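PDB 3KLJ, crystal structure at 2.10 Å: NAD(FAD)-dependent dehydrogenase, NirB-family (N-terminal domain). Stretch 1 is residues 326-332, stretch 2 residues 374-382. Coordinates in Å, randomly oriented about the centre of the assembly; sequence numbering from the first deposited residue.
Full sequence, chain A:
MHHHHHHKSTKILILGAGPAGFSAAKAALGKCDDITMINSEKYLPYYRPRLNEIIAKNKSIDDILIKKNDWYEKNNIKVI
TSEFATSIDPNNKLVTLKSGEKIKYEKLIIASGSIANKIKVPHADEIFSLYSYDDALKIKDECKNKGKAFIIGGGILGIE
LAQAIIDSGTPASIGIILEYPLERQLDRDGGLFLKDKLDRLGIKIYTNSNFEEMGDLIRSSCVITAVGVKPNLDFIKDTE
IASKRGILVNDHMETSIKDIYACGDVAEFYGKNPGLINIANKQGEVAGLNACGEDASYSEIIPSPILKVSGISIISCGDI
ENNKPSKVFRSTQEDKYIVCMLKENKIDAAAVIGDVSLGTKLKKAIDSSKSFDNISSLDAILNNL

Stretch 1, residues 326-332: SKVFRST
Stretch 2, residues 374-382: NISSLDAIL

The contact is a small, mainly apolar packing of one face of an extended strand against the start of a helix and the loop leading into it, centred on the ring of Phe329 and supplemented by a single hydrogen bond from Lys327. Together the two stretches bury 317 Å², with Phe329 contributing the largest share.

Residues 328-332 are extended, with phi between -137° and -110° and psi between 121° and 143°; Lys327, at -150/144, continues the same conformation. The alternation of the strand sends the CA-to-CB bonds of Lys327, Phe329 and Ser331 toward the second stretch, whereas that of Arg330 points away. In the second stretch, Ile375 (-120/22), Ser376 (-71/-19) and Ser377 (-156/160) form the approach to helix 378-382. The strand and helix run almost perpendicular, their N-to-C directions 89° apart (signed crossing angle -89°) and their axes 9.9 Å apart at closest approach. In register, Phe329 CA lies 5.9 Å from Leu378 CA, while Lys327 CA and Ile375 CA are 8.8 Å apart.

Phe329 adopts chi1 m (-59°) with chi2 -80°, which lays its ring along the loop and the first turn of the helix. Leu378 CA and Ser377 O lie over one face, and Phe329 CE1 comes within 3.6 Å of Ser377 C. Ile375 O sits at the ring edge, 3.2 Å from Phe329 CZ. The methyl Ile381 CD1 approaches Phe329 CE2 obliquely at 3.3 Å, a tight apolar contact reached with chi1 m and chi2 t. Nearer the strand backbone, Phe329 CB packs against Leu378 CG at 3.6 Å; Leu378 has an off-well chi1 of -149° and chi2 t. Its CD1 extends the apolar contact along the strand, lying 4.0 Å from Ser331 CB, with Ser331 in chi1 t.

Lys327 spans the wider separation at its end of the contact with a fully extended side chain, all four chi angles t. Its NZ donates a hydrogen bond to Ile375 O at 2.7 Å, so the same carbonyl oxygen meets both the ammonium group and the aromatic edge. Ile375 itself has chi1 p and chi2 t, with its CA-to-CB bond sideways to the strand.

The helix start is secured locally. Ser377, in chi1 p (77°), occupies the N-cap position, and its OG accepts a capping hydrogen bond from Ala380 N at 3.0 Å. Leu382 N donates to Leu378 O at 2.9 Å, while the bond from Ile381 N to Ser377 O is weak at 3.4 Å.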

# COMPACT_ATOMS: atom_id res chain seq x y z
N SER A 326 -20.54 -6.92 21.03
CA SER A 326 -21.69 -7.13 21.89
C SER A 326 -22.97 -6.70 21.18
O SER A 326 -24.03 -7.29 21.40
CB SER A 326 -21.52 -6.37 23.22
OG SER A 326 -21.00 -5.07 23.01
N LYS A 327 -22.86 -5.69 20.32
CA LYS A 327 -23.99 -5.17 19.56
C LYS A 327 -23.56 -4.61 18.20
O LYS A 327 -22.49 -4.01 18.08
CB LYS A 327 -24.71 -4.09 20.37
CG LYS A 327 -26.14 -3.82 19.94
CD LYS A 327 -26.83 -2.85 20.90
CE LYS A 327 -28.34 -2.86 20.69
NZ LYS A 327 -29.05 -1.89 21.57
N VAL A 328 -24.42 -4.81 17.20
CA VAL A 328 -24.18 -4.34 15.84
C VAL A 328 -25.34 -3.47 15.38
O VAL A 328 -26.49 -3.89 15.45
CB VAL A 328 -24.05 -5.54 14.84
CG1 VAL A 328 -23.97 -5.05 13.38
CG2 VAL A 328 -22.85 -6.39 15.17
N PHE A 329 -25.03 -2.26 14.93
CA PHE A 329 -26.01 -1.42 14.24
C PHE A 329 -25.67 -1.28 12.76
O PHE A 329 -24.56 -0.86 12.40
CB PHE A 329 -26.08 -0.03 14.87
CG PHE A 329 -26.44 -0.03 16.31
CD1 PHE A 329 -27.76 -0.16 16.71
CD2 PHE A 329 -25.46 0.12 17.29
CE1 PHE A 329 -28.11 -0.14 18.05
CE2 PHE A 329 -25.80 0.13 18.64
CZ PHE A 329 -27.13 0.01 19.02
N ARG A 330 -26.64 -1.59 11.91
CA ARG A 330 -26.47 -1.54 10.47
C ARG A 330 -27.54 -0.66 9.86
O ARG A 330 -28.68 -0.64 10.32
CB ARG A 330 -26.55 -2.97 9.92
CG ARG A 330 -26.26 -3.12 8.44
CD ARG A 330 -26.20 -4.60 8.04
NE ARG A 330 -25.04 -5.29 8.62
CZ ARG A 330 -25.07 -6.13 9.66
NH1 ARG A 330 -26.22 -6.41 10.28
NH2 ARG A 330 -23.95 -6.69 10.09
N SER A 331 -27.17 0.09 8.82
CA SER A 331 -28.12 0.87 8.03
C SER A 331 -27.81 0.74 6.55
O SER A 331 -26.66 0.96 6.14
CB SER A 331 -28.08 2.35 8.45
OG SER A 331 -28.88 3.15 7.58
N THR A 332 -28.81 0.36 5.77
CA THR A 332 -28.68 0.32 4.32
C THR A 332 -29.63 1.34 3.71
O THR A 332 -30.84 1.29 3.94
CB THR A 332 -29.00 -1.10 3.75
OG1 THR A 332 -28.12 -2.06 4.35
CG2 THR A 332 -28.83 -1.14 2.24
N ASN A 374 -25.87 5.81 26.16
CA ASN A 374 -27.10 5.34 25.54
C ASN A 374 -26.79 4.52 24.29
O ASN A 374 -26.34 5.05 23.28
CB ASN A 374 -28.02 6.52 25.21
CG ASN A 374 -29.46 6.10 24.99
OD1 ASN A 374 -30.39 6.80 25.39
ND2 ASN A 374 -29.66 4.95 24.35
N ILE A 375 -27.04 3.21 24.36
CA ILE A 375 -26.79 2.34 23.22
C ILE A 375 -28.07 1.63 22.75
O ILE A 375 -28.00 0.60 22.07
CB ILE A 375 -25.63 1.34 23.49
CG1 ILE A 375 -25.93 0.45 24.71
CG2 ILE A 375 -24.31 2.09 23.66
CD1 ILE A 375 -25.08 -0.81 24.81
N SER A 376 -29.22 2.21 23.09
CA SER A 376 -30.53 1.62 22.79
C SER A 376 -30.89 1.66 21.31
O SER A 376 -31.76 0.90 20.86
CB SER A 376 -31.64 2.29 23.62
OG SER A 376 -31.74 3.68 23.31
N SER A 377 -30.23 2.53 20.55
CA SER A 377 -30.52 2.69 19.13
C SER A 377 -29.33 3.26 18.37
O SER A 377 -28.43 3.88 18.96
CB SER A 377 -31.75 3.59 18.94
OG SER A 377 -31.40 4.95 19.13
N LEU A 378 -29.32 3.07 17.05
CA LEU A 378 -28.32 3.69 16.18
C LEU A 378 -28.44 5.21 16.28
O LEU A 378 -27.44 5.92 16.43
CB LEU A 378 -28.51 3.26 14.73
CG LEU A 378 -27.29 3.15 13.80
CD1 LEU A 378 -27.67 3.28 12.29
CD2 LEU A 378 -26.16 4.05 14.14
N ASP A 379 -29.67 5.70 16.16
CA ASP A 379 -29.97 7.13 16.34
C ASP A 379 -29.27 7.74 17.56
O ASP A 379 -28.61 8.78 17.44
CB ASP A 379 -31.48 7.40 16.39
CG ASP A 379 -32.09 7.50 14.99
OD1 ASP A 379 -31.34 7.65 14.00
OD2 ASP A 379 -33.32 7.44 14.87
N ALA A 380 -29.39 7.08 18.72
CA ALA A 380 -28.77 7.63 19.94
C ALA A 380 -27.24 7.72 19.82
O ALA A 380 -26.62 8.62 20.39
CB ALA A 380 -29.17 6.82 21.16
N ILE A 381 -26.64 6.79 19.10
CA ILE A 381 -25.19 6.83 18.88
C ILE A 381 -24.84 7.98 17.94
O ILE A 381 -23.97 8.79 18.26
CB ILE A 381 -24.65 5.47 18.39
CG1 ILE A 381 -24.75 4.46 19.53
CG2 ILE A 381 -23.19 5.61 17.88
CD1 ILE A 381 -24.49 3.07 19.11
N LEU A 382 -25.53 8.06 16.80
CA LEU A 382 -25.33 9.16 15.86
C LEU A 382 -25.41 10.54 16.51
O LEU A 382 -24.63 11.43 16.17
CB LEU A 382 -26.32 9.07 14.70
CG LEU A 382 -26.23 7.89 13.72
CD1 LEU A 382 -27.39 7.92 12.73
CD2 LEU A 382 -24.89 7.87 12.98